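Transferrin (Manduca sexta, PDB 6WB6) binds a single ferric ion together with a carbonate anion and serves as a secreted iron transporter of the insect. Local coordinates at residues V439-K444 with A547-F552; S528-C533 with D540-S545; L562-G567 with L572-T577; F475-K480 with E494-G499; N619-F624 with K637-T642. All coordinates share one frame; numbering follows the deposited sequence.

Interaction 1 of 5, residues V439-K444 with A547-F552; sequences VAVVKK and ADLSHF
Val441 and Phe552 stand across from each other with their CA atoms 8.5 Å apart, where strand 437-443 of a mixed beta-sheet runs past the 3-10 turn that follows strand 542-545. This is sheet-to-loop packing within the second transferrin-like half, whose family belongs to the periplasmic-binding-protein clan. The strand alternates in the usual way: Val439 and Val441 direct their side chains toward the turn, while Ala440 faces the other side, against Val541 and Leu562. Val441 serves two partners with its two methyls. CG1, set anti to the backbone N (chi1 -176°), lies over one face of the Phe552 ring, displaced toward the rim, in a CH-pi contact 3.8 Å from the ring centroid. CG2 goes to Leu549, whose CD2 it meets at 3.6 Å, the two side chains running alongside in opposite senses. The same CD2 also reaches Val439, tip to tip, 3.8 Å from its CG2. Branched valines suit a strand and offer two methyls each; leucine adds a longer, flexible arm that brings CD2 to both valines. Phe552 is further enclosed by Trp531 and Leu534 of helix 530-535 and by Tyr557, which it meets edge-to-face. Were Phe552 an alanine, a gap would probably open above Val441 CG1, and Tyr557 would lose its aromatic mate. Leu549 also shapes the turn through its backbone, its O accepting from Phe552 N at 3.0 Å, and this carbonyl oxygen lies at the edge of the Phe552 ring, in its plane.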
# COMPACT_ATOMS: atom_id res chain seq x y z
N VAL A 439 -23.22 15.86 -1.25
CA VAL A 439 -23.27 17.06 -2.07
C VAL A 439 -24.72 17.45 -2.27
O VAL A 439 -25.65 16.75 -1.85
CB VAL A 439 -22.56 16.91 -3.42
CG1 VAL A 439 -21.17 16.35 -3.20
CG2 VAL A 439 -23.35 16.03 -4.38
N ALA A 440 -24.89 18.63 -2.87
CA ALA A 440 -26.18 19.23 -3.16
C ALA A 440 -26.23 19.49 -4.66
O ALA A 440 -25.54 20.39 -5.15
CB ALA A 440 -26.38 20.53 -2.39
N VAL A 441 -27.05 18.71 -5.36
CA VAL A 441 -27.13 18.77 -6.82
C VAL A 441 -28.29 19.69 -7.19
O VAL A 441 -29.40 19.55 -6.65
CB VAL A 441 -27.33 17.36 -7.40
CG1 VAL A 441 -27.33 17.39 -8.92
CG2 VAL A 441 -26.26 16.40 -6.88
N VAL A 442 -28.01 20.64 -8.09
CA VAL A 442 -29.01 21.57 -8.62
C VAL A 442 -28.95 21.54 -10.15
O VAL A 442 -27.95 21.16 -10.74
CB VAL A 442 -28.79 23.01 -8.11
CG1 VAL A 442 -29.23 23.12 -6.64
CG2 VAL A 442 -27.32 23.48 -8.28
N LYS A 443 -30.06 21.92 -10.78
CA LYS A 443 -30.05 22.13 -12.22
C LYS A 443 -29.24 23.38 -12.56
O LYS A 443 -29.20 24.34 -11.79
CB LYS A 443 -31.46 22.28 -12.77
CG LYS A 443 -32.28 21.01 -12.71
CD LYS A 443 -33.43 21.02 -13.69
CE LYS A 443 -34.19 19.71 -13.60
NZ LYS A 443 -35.43 19.64 -14.42
N LYS A 444 -28.59 23.36 -13.72
CA LYS A 444 -27.85 24.54 -14.11
C LYS A 444 -28.80 25.71 -14.26
O LYS A 444 -29.92 25.56 -14.76
CB LYS A 444 -27.09 24.30 -15.42
CG LYS A 444 -25.84 23.48 -15.23
CD LYS A 444 -24.84 23.69 -16.34
CE LYS A 444 -23.79 22.58 -16.33
NZ LYS A 444 -22.69 22.83 -17.30
N ALA A 547 -20.84 9.69 -4.71
CA ALA A 547 -20.75 8.38 -5.36
C ALA A 547 -21.89 8.13 -6.34
O ALA A 547 -21.76 7.27 -7.22
CB ALA A 547 -20.72 7.29 -4.29
N ASP A 548 -23.00 8.85 -6.23
CA ASP A 548 -24.18 8.63 -7.07
C ASP A 548 -24.32 9.69 -8.15
O ASP A 548 -25.39 9.79 -8.77
CB ASP A 548 -25.45 8.63 -6.22
CG ASP A 548 -25.70 7.29 -5.52
OD1 ASP A 548 -24.98 6.30 -5.81
OD2 ASP A 548 -26.62 7.24 -4.68
N LEU A 549 -23.28 10.48 -8.40
CA LEU A 549 -23.42 11.58 -9.36
C LEU A 549 -23.49 11.11 -10.82
O LEU A 549 -23.84 11.92 -11.69
CB LEU A 549 -22.27 12.57 -9.17
CG LEU A 549 -22.33 13.33 -7.84
CD1 LEU A 549 -21.15 14.26 -7.68
CD2 LEU A 549 -23.65 14.13 -7.69
N SER A 550 -23.19 9.83 -11.11
CA SER A 550 -23.34 9.28 -12.46
C SER A 550 -24.79 9.31 -12.93
O SER A 550 -25.05 9.30 -14.14
CB SER A 550 -22.84 7.85 -12.51
OG SER A 550 -23.61 7.02 -11.67
N HIS A 551 -25.74 9.31 -12.00
CA HIS A 551 -27.14 9.43 -12.34
C HIS A 551 -27.55 10.85 -12.73
O HIS A 551 -28.75 11.08 -12.89
CB HIS A 551 -28.01 8.96 -11.16
CG HIS A 551 -27.76 7.54 -10.75
ND1 HIS A 551 -28.60 6.51 -11.10
CD2 HIS A 551 -26.76 6.99 -10.03
CE1 HIS A 551 -28.14 5.38 -10.60
NE2 HIS A 551 -27.02 5.64 -9.94
N PHE A 552 -26.61 11.79 -12.87
CA PHE A 552 -26.92 13.18 -13.19
C PHE A 552 -26.12 13.63 -14.39
O PHE A 552 -24.89 13.55 -14.38
CB PHE A 552 -26.60 14.15 -12.04
CG PHE A 552 -27.45 13.97 -10.85
CD1 PHE A 552 -27.06 13.11 -9.84
CD2 PHE A 552 -28.64 14.66 -10.72
CE1 PHE A 552 -27.86 12.93 -8.72
CE2 PHE A 552 -29.43 14.50 -9.61
CZ PHE A 552 -29.04 13.63 -8.59

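Interaction 2 of 5, residues S528-C533 with D540-S545; sequences SSAWKC and DVAFVS
Ala530 presses its lone methyl against strand 542-545, where CB meets Val544 CG1 at 3.3 Å, tighter than the usual contact between two carbons. A second methyl lies beside the first: Ala542 CB is 4.1 Å from Ala530 CB. Ala542 and Val544 are two residues apart, so both point to the helix side of the strand, and Ala530 touches one and then the other. Val544 presents CG1 because chi1 of -65° sets that methyl anti to its own carbonyl carbon, beside the backbone N. The small alanines suit a close approach, with the CA atoms of Ala530 and Ala542 only 5.8 Å apart. Between Ala542 and Val544, Phe543 turns away, its ring covered on one face by Val541 CG2.

The helix begins exactly at this contact. Ser529 is its N-cap, and the hydroxyl OG accepts from Lys532 N at 3.0 Å with an N-H...O angle of 153°, so a backbone NH of the first turn that lacks a helical acceptor is satisfied. Serine suits the place, being short enough to fold its hydroxyl back over the helix start. Its CB also lies over a face of the Trp531 indole, which stacks with His551 beyond. A turn later, Cys533 is joined to Cys460 of strand 458-461, a disulfide tying the helix to the neighbouring parallel strand. The arrangement is that of a capped helix packed on the face of the mixed beta-sheet in a transferrin-type alpha/beta domain.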
# COMPACT_ATOMS: atom_id res chain seq x y z
N SER A 528 -39.08 7.70 -6.13
CA SER A 528 -38.43 8.46 -5.08
C SER A 528 -36.94 8.71 -5.32
O SER A 528 -36.28 9.27 -4.44
CB SER A 528 -38.61 7.75 -3.75
OG SER A 528 -38.16 6.41 -3.85
N SER A 529 -36.40 8.31 -6.47
CA SER A 529 -34.97 8.49 -6.67
C SER A 529 -34.67 9.97 -6.75
O SER A 529 -35.48 10.75 -7.28
CB SER A 529 -34.49 7.79 -7.94
OG SER A 529 -34.76 8.57 -9.09
N ALA A 530 -33.53 10.37 -6.20
CA ALA A 530 -33.21 11.79 -6.13
C ALA A 530 -32.99 12.37 -7.52
O ALA A 530 -33.34 13.53 -7.78
CB ALA A 530 -31.97 11.99 -5.24
N TRP A 531 -32.43 11.58 -8.43
CA TRP A 531 -32.19 12.07 -9.78
C TRP A 531 -33.49 12.19 -10.57
O TRP A 531 -33.65 13.15 -11.33
CB TRP A 531 -31.17 11.18 -10.52
CG TRP A 531 -31.22 9.70 -10.19
CD1 TRP A 531 -31.86 8.72 -10.89
CD2 TRP A 531 -30.58 9.05 -9.08
NE1 TRP A 531 -31.66 7.50 -10.28
CE2 TRP A 531 -30.88 7.67 -9.17
CE3 TRP A 531 -29.79 9.50 -8.02
CZ2 TRP A 531 -30.42 6.75 -8.23
CZ3 TRP A 531 -29.34 8.59 -7.09
CH2 TRP A 531 -29.65 7.22 -7.21
N LYS A 532 -34.45 11.27 -10.38
CA LYS A 532 -35.76 11.47 -11.02
C LYS A 532 -36.51 12.62 -10.38
O LYS A 532 -37.19 13.39 -11.06
CB LYS A 532 -36.61 10.20 -10.94
CG LYS A 532 -37.51 9.98 -12.14
CD LYS A 532 -36.69 9.70 -13.40
CE LYS A 532 -37.57 9.41 -14.60
NZ LYS A 532 -36.77 9.41 -15.86
N CYS A 533 -36.39 12.73 -9.05
CA CYS A 533 -37.08 13.78 -8.32
C CYS A 533 -36.55 15.15 -8.72
O CYS A 533 -37.33 16.10 -8.90
CB CYS A 533 -36.93 13.49 -6.82
SG CYS A 533 -37.50 14.73 -5.66
N ASP A 540 -36.01 21.08 -5.82
CA ASP A 540 -35.12 22.10 -6.39
C ASP A 540 -33.66 21.85 -6.07
O ASP A 540 -32.79 22.61 -6.51
CB ASP A 540 -35.54 23.48 -5.86
CG ASP A 540 -37.02 23.72 -6.00
OD1 ASP A 540 -37.46 23.91 -7.16
OD2 ASP A 540 -37.75 23.67 -4.98
N VAL A 541 -33.37 20.80 -5.30
CA VAL A 541 -32.01 20.45 -4.92
C VAL A 541 -32.03 18.99 -4.47
O VAL A 541 -32.98 18.55 -3.82
CB VAL A 541 -31.48 21.39 -3.81
CG1 VAL A 541 -32.37 21.29 -2.56
CG2 VAL A 541 -30.03 21.09 -3.45
N ALA A 542 -31.00 18.23 -4.84
CA ALA A 542 -30.92 16.82 -4.46
C ALA A 542 -29.72 16.61 -3.55
O ALA A 542 -28.58 16.81 -3.98
CB ALA A 542 -30.82 15.91 -5.68
N PHE A 543 -29.97 16.21 -2.30
CA PHE A 543 -28.90 15.84 -1.36
C PHE A 543 -28.61 14.35 -1.56
O PHE A 543 -29.34 13.48 -1.08
CB PHE A 543 -29.28 16.13 0.08
CG PHE A 543 -29.67 17.55 0.32
CD1 PHE A 543 -28.72 18.50 0.64
CD2 PHE A 543 -31.00 17.94 0.18
CE1 PHE A 543 -29.08 19.83 0.83
CE2 PHE A 543 -31.36 19.27 0.36
CZ PHE A 543 -30.40 20.20 0.69
N VAL A 544 -27.53 14.08 -2.27
CA VAL A 544 -27.12 12.74 -2.63
C VAL A 544 -25.65 12.61 -2.26
O VAL A 544 -25.03 13.56 -1.80
CB VAL A 544 -27.36 12.47 -4.12
CG1 VAL A 544 -28.87 12.50 -4.40
CG2 VAL A 544 -26.63 13.51 -4.98
N SER A 545 -25.12 11.41 -2.41
CA SER A 545 -23.69 11.21 -2.25
C SER A 545 -23.00 11.54 -3.56
O SER A 545 -23.56 11.34 -4.63
CB SER A 545 -23.35 9.77 -1.88
OG SER A 545 -21.96 9.54 -2.14

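Interaction 3 of 5, residues L562-G567 with L572-T577; sequences LNRDAG and LSSFAT
Thr577 O receives two donors from the opposite loop. Asn563 ND2 reaches it at 2.7 Å, and Arg564 NE at 2.9 Å; they come from opposite faces of the carbonyl plane, and neither lies in it. The oxygen does lie in the amide plane of Asn563, only 4° out. Arginine adds a second bond, NH2 to Thr577 OG1 at 3.1 Å, almost in the guanidinium plane, so its NE side grips two oxygens of one residue. An extended chain from CG to NE gives the reach. The threonine adds a hydroxyl beside its backbone carbonyl, OG1 lying between the backbone N and the carbonyl carbon (chi1 66°). A methionine at Arg564 would probably leave Thr577 OG1 without this donor and Asp570 without its ion-pair mate.

Farther out, Asp570 holds NH2 in a salt bridge, and Asn579 N donates to Asn563 OD1, which helps fix which way the amide is turned. Each loop is also folded on itself: Gly567 N bonds Arg564 O in a type I beta turn, and Thr577 N bonds Ser574 O. The whole is a polar cross-link between the loops flanking the short strand 569-570, at the surface of the second transferrin-like half.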
# COMPACT_ATOMS: atom_id res chain seq x y z
N LEU A 562 -22.50 24.53 -0.84
CA LEU A 562 -22.90 24.98 0.48
C LEU A 562 -21.73 25.05 1.45
O LEU A 562 -21.81 25.75 2.48
CB LEU A 562 -24.01 24.06 1.03
CG LEU A 562 -25.35 24.14 0.28
CD1 LEU A 562 -26.32 23.01 0.63
CD2 LEU A 562 -25.99 25.49 0.57
N ASN A 563 -20.62 24.36 1.16
CA ASN A 563 -19.45 24.44 2.04
C ASN A 563 -18.70 25.76 1.90
O ASN A 563 -18.01 26.16 2.84
CB ASN A 563 -18.47 23.32 1.75
CG ASN A 563 -17.96 23.37 0.34
OD1 ASN A 563 -18.75 23.48 -0.60
ND2 ASN A 563 -16.64 23.32 0.17
N ARG A 564 -18.79 26.43 0.76
CA ARG A 564 -17.96 27.61 0.55
C ARG A 564 -18.58 28.84 1.19
O ARG A 564 -19.79 29.04 1.16
CB ARG A 564 -17.75 27.85 -0.94
CG ARG A 564 -17.16 26.66 -1.63
CD ARG A 564 -16.89 26.98 -3.07
NE ARG A 564 -16.23 25.87 -3.76
CZ ARG A 564 -16.09 25.80 -5.08
NH1 ARG A 564 -16.57 26.77 -5.85
NH2 ARG A 564 -15.48 24.76 -5.63
N ASP A 565 -17.72 29.67 1.78
CA ASP A 565 -18.16 30.96 2.29
C ASP A 565 -18.96 31.71 1.23
O ASP A 565 -20.04 32.25 1.51
CB ASP A 565 -16.96 31.79 2.74
N ALA A 566 -18.44 31.73 -0.01
CA ALA A 566 -19.08 32.43 -1.12
C ALA A 566 -20.33 31.74 -1.64
O ALA A 566 -21.03 32.34 -2.47
CB ALA A 566 -18.10 32.56 -2.29
N GLY A 567 -20.64 30.52 -1.21
CA GLY A 567 -21.75 29.82 -1.84
C GLY A 567 -21.50 29.62 -3.32
O GLY A 567 -20.36 29.45 -3.78
N LEU A 572 -20.00 18.97 -11.42
CA LEU A 572 -20.24 17.71 -10.73
C LEU A 572 -18.96 17.07 -10.22
O LEU A 572 -18.97 16.40 -9.19
CB LEU A 572 -20.98 16.72 -11.66
CG LEU A 572 -22.35 17.08 -12.27
CD1 LEU A 572 -22.99 15.84 -12.90
CD2 LEU A 572 -23.29 17.68 -11.25
N SER A 573 -17.84 17.25 -10.93
CA SER A 573 -16.61 16.56 -10.56
C SER A 573 -15.83 17.26 -9.46
O SER A 573 -14.82 16.71 -9.00
CB SER A 573 -15.71 16.40 -11.79
OG SER A 573 -15.43 17.67 -12.36
N SER A 574 -16.27 18.43 -9.01
CA SER A 574 -15.54 19.18 -8.00
C SER A 574 -16.11 18.96 -6.61
O SER A 574 -15.73 19.69 -5.68
CB SER A 574 -15.55 20.67 -8.33
OG SER A 574 -16.80 21.23 -7.98
N PHE A 575 -16.96 17.96 -6.43
CA PHE A 575 -17.60 17.68 -5.14
C PHE A 575 -16.65 17.80 -3.96
O PHE A 575 -17.06 18.27 -2.89
CB PHE A 575 -18.25 16.29 -5.16
CG PHE A 575 -17.30 15.18 -5.48
CD1 PHE A 575 -17.05 14.82 -6.79
CD2 PHE A 575 -16.64 14.50 -4.47
CE1 PHE A 575 -16.17 13.80 -7.09
CE2 PHE A 575 -15.77 13.48 -4.76
CZ PHE A 575 -15.53 13.12 -6.07
N ALA A 576 -15.37 17.43 -4.11
CA ALA A 576 -14.45 17.50 -2.98
C ALA A 576 -14.30 18.91 -2.41
O ALA A 576 -13.84 19.06 -1.28
CB ALA A 576 -13.06 16.96 -3.34
N THR A 577 -14.69 19.96 -3.15
CA THR A 577 -14.66 21.31 -2.61
C THR A 577 -15.99 22.05 -2.78
O THR A 577 -16.07 23.24 -2.44
CB THR A 577 -13.53 22.13 -3.27
OG1 THR A 577 -13.82 22.31 -4.66
CG2 THR A 577 -12.19 21.41 -3.10

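Interaction 4 of 5, residues F475-K480 with E494-G499; sequences FYLINK and EFFSGG
Leu477 gives one methyl to each of two neighbouring rings, Phe495 and Phe496, joining helix 467-479 to the C-terminal end of helix 488-495 in the alpha/beta fold of the second transferrin-like half. On the buried side CD2 stands over the centre of the Phe495 ring, 4.1 Å from its centroid and 11° off the normal, a CH-pi contact made squarely on the face. The leucine side chain crosses that of Phe495 at about a right angle. CD1 turns to the other ring, reaching Phe496 CE2 at 4.0 Å from an oblique direction. Leucine suits this place because its fork serves both rings from one CG. Phe495 has CG anti to its backbone N (chi1 179°), Phe496 anti to its carbonyl carbon (chi1 -65°), and this difference helps turn the neighbouring rings against each other: Phe495 CD1 sits over the centre of the Phe496 ring. Ile451 and Leu492 also pack on Leu477.

The solvent side of the contact is made of other residues. Asn479 and Lys480, where the first helix ends, are exposed, as is Ser497 beyond the second helix; Glu494, partly exposed, pairs with Lys490. After the second helix the chain turns back sharply, since Phe496 centres an inverse gamma turn and also starts a type I beta turn. That second turn is closed by Gly499 N, which bonds Phe496 O at 2.8 Å.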
# COMPACT_ATOMS: atom_id res chain seq x y z
N PHE A 475 -27.68 18.29 9.57
CA PHE A 475 -26.63 18.98 10.30
C PHE A 475 -26.34 20.33 9.68
O PHE A 475 -26.07 21.30 10.39
CB PHE A 475 -25.32 18.21 10.34
CG PHE A 475 -24.18 19.04 10.85
CD1 PHE A 475 -23.95 19.15 12.21
CD2 PHE A 475 -23.37 19.77 9.99
CE1 PHE A 475 -22.93 19.94 12.71
CE2 PHE A 475 -22.35 20.57 10.48
CZ PHE A 475 -22.13 20.65 11.85
N TYR A 476 -26.31 20.39 8.35
CA TYR A 476 -25.94 21.64 7.72
C TYR A 476 -26.92 22.74 8.10
O TYR A 476 -26.51 23.85 8.44
CB TYR A 476 -25.85 21.50 6.21
CG TYR A 476 -25.37 22.78 5.55
CD1 TYR A 476 -26.25 23.80 5.24
CD2 TYR A 476 -24.03 22.96 5.24
CE1 TYR A 476 -25.82 24.96 4.66
CE2 TYR A 476 -23.59 24.12 4.65
CZ TYR A 476 -24.48 25.12 4.36
OH TYR A 476 -24.02 26.26 3.75
N LEU A 477 -28.21 22.42 8.09
CA LEU A 477 -29.20 23.44 8.43
C LEU A 477 -29.16 23.77 9.91
O LEU A 477 -29.06 24.95 10.29
CB LEU A 477 -30.58 22.96 8.00
CG LEU A 477 -30.78 23.02 6.47
CD1 LEU A 477 -32.05 22.30 6.09
CD2 LEU A 477 -30.83 24.44 5.99
N ILE A 478 -29.22 22.76 10.78
CA ILE A 478 -29.12 22.99 12.22
C ILE A 478 -27.88 23.81 12.55
O ILE A 478 -27.93 24.76 13.34
CB ILE A 478 -29.13 21.65 12.98
CG1 ILE A 478 -30.53 21.00 12.91
CG2 ILE A 478 -28.75 21.86 14.43
CD1 ILE A 478 -30.62 19.65 13.55
N ASN A 479 -26.74 23.47 11.95
CA ASN A 479 -25.49 24.15 12.27
C ASN A 479 -25.56 25.64 11.94
O ASN A 479 -25.09 26.48 12.71
CB ASN A 479 -24.32 23.50 11.52
CG ASN A 479 -22.99 24.20 11.76
OD1 ASN A 479 -22.51 24.94 10.91
ND2 ASN A 479 -22.39 23.95 12.92
N LYS A 480 -26.14 25.99 10.80
CA LYS A 480 -26.32 27.38 10.43
C LYS A 480 -27.58 27.98 11.06
O LYS A 480 -28.01 29.07 10.67
CB LYS A 480 -26.36 27.52 8.90
CG LYS A 480 -24.97 27.45 8.25
CD LYS A 480 -24.85 28.33 7.01
CE LYS A 480 -23.39 28.67 6.70
NZ LYS A 480 -23.24 29.93 5.87
N GLU A 494 -40.19 21.74 7.52
CA GLU A 494 -40.67 23.11 7.55
C GLU A 494 -39.72 24.06 6.82
O GLU A 494 -40.17 25.10 6.34
CB GLU A 494 -40.90 23.57 8.99
CG GLU A 494 -41.88 22.71 9.79
CD GLU A 494 -43.32 22.75 9.27
OE1 GLU A 494 -43.59 23.46 8.28
OE2 GLU A 494 -44.20 22.06 9.86
N PHE A 495 -38.44 23.72 6.70
CA PHE A 495 -37.57 24.55 5.86
C PHE A 495 -37.90 24.35 4.38
O PHE A 495 -38.13 25.32 3.64
CB PHE A 495 -36.10 24.26 6.12
CG PHE A 495 -35.18 25.07 5.26
CD1 PHE A 495 -34.88 24.67 3.97
CD2 PHE A 495 -34.63 26.24 5.74
CE1 PHE A 495 -34.02 25.43 3.16
CE2 PHE A 495 -33.77 26.99 4.94
CZ PHE A 495 -33.48 26.58 3.63
N PHE A 496 -37.91 23.11 3.91
CA PHE A 496 -38.33 22.81 2.54
C PHE A 496 -39.85 22.66 2.51
O PHE A 496 -40.40 21.61 2.20
CB PHE A 496 -37.63 21.57 2.01
CG PHE A 496 -36.15 21.73 1.88
CD1 PHE A 496 -35.61 22.47 0.85
CD2 PHE A 496 -35.30 21.16 2.79
CE1 PHE A 496 -34.26 22.64 0.72
CE2 PHE A 496 -33.93 21.32 2.67
CZ PHE A 496 -33.42 22.07 1.62
N SER A 497 -40.51 23.77 2.85
CA SER A 497 -41.95 23.79 3.06
C SER A 497 -42.75 23.44 1.81
O SER A 497 -43.94 23.15 1.92
CB SER A 497 -42.39 25.17 3.59
OG SER A 497 -42.13 26.19 2.64
N GLY A 498 -42.12 23.47 0.63
CA GLY A 498 -42.74 22.99 -0.59
C GLY A 498 -42.83 21.48 -0.67
O GLY A 498 -43.45 20.96 -1.60
N GLY A 499 -42.23 20.77 0.26
CA GLY A 499 -42.28 19.33 0.27
C GLY A 499 -40.96 18.70 -0.16
O GLY A 499 -40.12 19.32 -0.83

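Interaction 5 of 5, residues N619-F624 with K637-T642; sequences NIYGEF and KGLATT
Tyr621 lays its phenol against the start of strand 638-641, an outermost strand of a four-stranded antiparallel sheet in the second transferrin-like half, at a classic beta bulge. Lys637 and Gly638 both face Val428 of the adjacent strand there, and both hydrogen-bond to it through the backbone.

Van der Waals contacts carry the meeting. The closest is Tyr621 OH to Gly638 CA at 3.4 Å, while Tyr621 CE2 comes within 4.2 Å of Lys637 C. The peptide joining Lys637 and Gly638 lies obliquely to the ring. The hydroxyl thus meets the glycine through its CA, and a tyrosine is long enough to reach this backbone from the loop. Beyond the bulge, Leu639 CG lies 4.3 Å from Tyr621 OH; this leucine also packs on Phe425 and Glu427 of strand 422-428 and on Leu605 and Ala608 of helix 597-611. Ala608 also touches Tyr621, so the helix underlies both partners. Lys637 directs its CB away from the loop and is exposed, in keeping with a lysine at the surface.

Polar bonds hold each segment separately, within the turn and to neighbouring parts of the fold. Gly622 N donates to Asn619 O at 3.2 Å, closing a type I beta turn that has Ile620 and Tyr621 at its corners. Ile620 O accepts from Lys365 NZ, which fastens that turn to helix 360-375.

Within the loop an apolar methyl covers one face of the ring. Tyr621 CG is anti to its carbonyl carbon (chi1 -49°), and Ile620 CG2 sits 3.5 Å above the plane of the phenol, over its centre.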
# COMPACT_ATOMS: atom_id res chain seq x y z
N ASN A 619 -4.37 -9.25 -3.76
CA ASN A 619 -5.49 -8.48 -4.24
C ASN A 619 -6.19 -7.92 -3.01
O ASN A 619 -7.19 -8.46 -2.51
CB ASN A 619 -6.39 -9.36 -5.09
CG ASN A 619 -7.40 -8.56 -5.88
OD1 ASN A 619 -7.43 -7.33 -5.80
ND2 ASN A 619 -8.22 -9.25 -6.65
N ILE A 620 -5.62 -6.84 -2.49
CA ILE A 620 -6.07 -6.29 -1.22
C ILE A 620 -7.53 -5.85 -1.31
O ILE A 620 -8.29 -6.00 -0.35
CB ILE A 620 -5.14 -5.16 -0.76
CG1 ILE A 620 -5.57 -4.65 0.62
CG2 ILE A 620 -5.08 -4.02 -1.75
CD1 ILE A 620 -4.50 -3.82 1.35
N TYR A 621 -7.95 -5.30 -2.45
CA TYR A 621 -9.32 -4.82 -2.60
C TYR A 621 -10.20 -5.75 -3.43
O TYR A 621 -11.33 -5.38 -3.73
CB TYR A 621 -9.33 -3.43 -3.24
CG TYR A 621 -8.40 -2.43 -2.59
CD1 TYR A 621 -8.38 -2.26 -1.22
CD2 TYR A 621 -7.52 -1.69 -3.36
CE1 TYR A 621 -7.53 -1.37 -0.63
CE2 TYR A 621 -6.67 -0.79 -2.77
CZ TYR A 621 -6.67 -0.63 -1.41
OH TYR A 621 -5.83 0.25 -0.79
N GLY A 622 -9.74 -6.93 -3.79
CA GLY A 622 -10.49 -7.79 -4.69
C GLY A 622 -11.42 -8.76 -3.96
O GLY A 622 -11.45 -8.84 -2.73
N GLU A 623 -12.18 -9.51 -4.75
CA GLU A 623 -12.99 -10.61 -4.24
C GLU A 623 -12.12 -11.61 -3.49
O GLU A 623 -10.99 -11.89 -3.89
CB GLU A 623 -13.70 -11.34 -5.39
CG GLU A 623 -15.17 -11.01 -5.57
CD GLU A 623 -15.88 -12.02 -6.48
OE1 GLU A 623 -15.32 -13.11 -6.73
OE2 GLU A 623 -17.01 -11.73 -6.93
N PHE A 624 -12.64 -12.16 -2.40
CA PHE A 624 -11.88 -13.14 -1.63
C PHE A 624 -12.80 -14.33 -1.37
O PHE A 624 -13.83 -14.20 -0.70
CB PHE A 624 -11.36 -12.53 -0.34
CG PHE A 624 -10.36 -13.38 0.37
CD1 PHE A 624 -10.78 -14.46 1.13
CD2 PHE A 624 -9.02 -13.11 0.27
CE1 PHE A 624 -9.87 -15.25 1.76
CE2 PHE A 624 -8.11 -13.88 0.90
CZ PHE A 624 -8.52 -14.96 1.65
N LYS A 637 -9.79 2.64 -3.25
CA LYS A 637 -8.65 2.92 -4.09
C LYS A 637 -7.43 3.31 -3.29
O LYS A 637 -6.40 3.67 -3.87
CB LYS A 637 -8.99 4.04 -5.06
CG LYS A 637 -10.35 3.89 -5.74
CD LYS A 637 -10.54 2.51 -6.34
CE LYS A 637 -9.55 2.21 -7.42
NZ LYS A 637 -10.20 1.20 -8.33
N GLY A 638 -7.54 3.30 -1.97
CA GLY A 638 -6.41 3.61 -1.13
C GLY A 638 -6.84 3.80 0.30
O GLY A 638 -8.01 3.69 0.66
N LEU A 639 -5.85 4.12 1.12
CA LEU A 639 -6.06 4.40 2.52
C LEU A 639 -5.38 5.72 2.84
O LEU A 639 -4.31 6.00 2.30
CB LEU A 639 -5.49 3.29 3.38
CG LEU A 639 -6.10 1.92 3.12
CD1 LEU A 639 -5.33 0.90 3.91
CD2 LEU A 639 -7.61 1.90 3.48
N ALA A 640 -6.05 6.55 3.65
CA ALA A 640 -5.47 7.77 4.19
C ALA A 640 -5.77 7.89 5.68
O ALA A 640 -6.84 7.48 6.14
CB ALA A 640 -6.02 9.01 3.49
N THR A 641 -4.81 8.46 6.42
CA THR A 641 -5.03 8.78 7.81
C THR A 641 -6.16 9.79 7.94
O THR A 641 -6.32 10.68 7.10
CB THR A 641 -3.76 9.35 8.44
OG1 THR A 641 -3.27 10.43 7.63
CG2 THR A 641 -2.70 8.27 8.52
N THR A 642 -6.95 9.64 9.00
CA THR A 642 -8.10 10.49 9.25
C THR A 642 -7.64 11.77 9.94
O THR A 642 -7.02 11.70 11.01
CB THR A 642 -9.12 9.74 10.12
OG1 THR A 642 -9.35 8.44 9.56
CG2 THR A 642 -10.42 10.50 10.17

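Interactions 1 and 2, with centres 8 Å apart, share one sheet: strands 437-443 and 542-545 are antiparallel neighbours, paired by Val441 O with Ala542 N at 2.8 Å, and Val441 and Val544 also pack together. Interaction 3 adjoins interaction 1 where Val439 CG1 meets Phe575 CB at 3.5 Å. Interaction 4 reaches interaction 2 through Phe496 and Phe543, and interaction 3 through a probable hydrogen bond between Tyr476 OH and Leu562 O, at 2.6 Å. Interaction 5 stands apart on another sheet, its centre about 26 Å from that of interaction 1. All five lie away from the iron-carbonate site, whose ligands Tyr90 and Tyr204 belong to the first transferrin-like half.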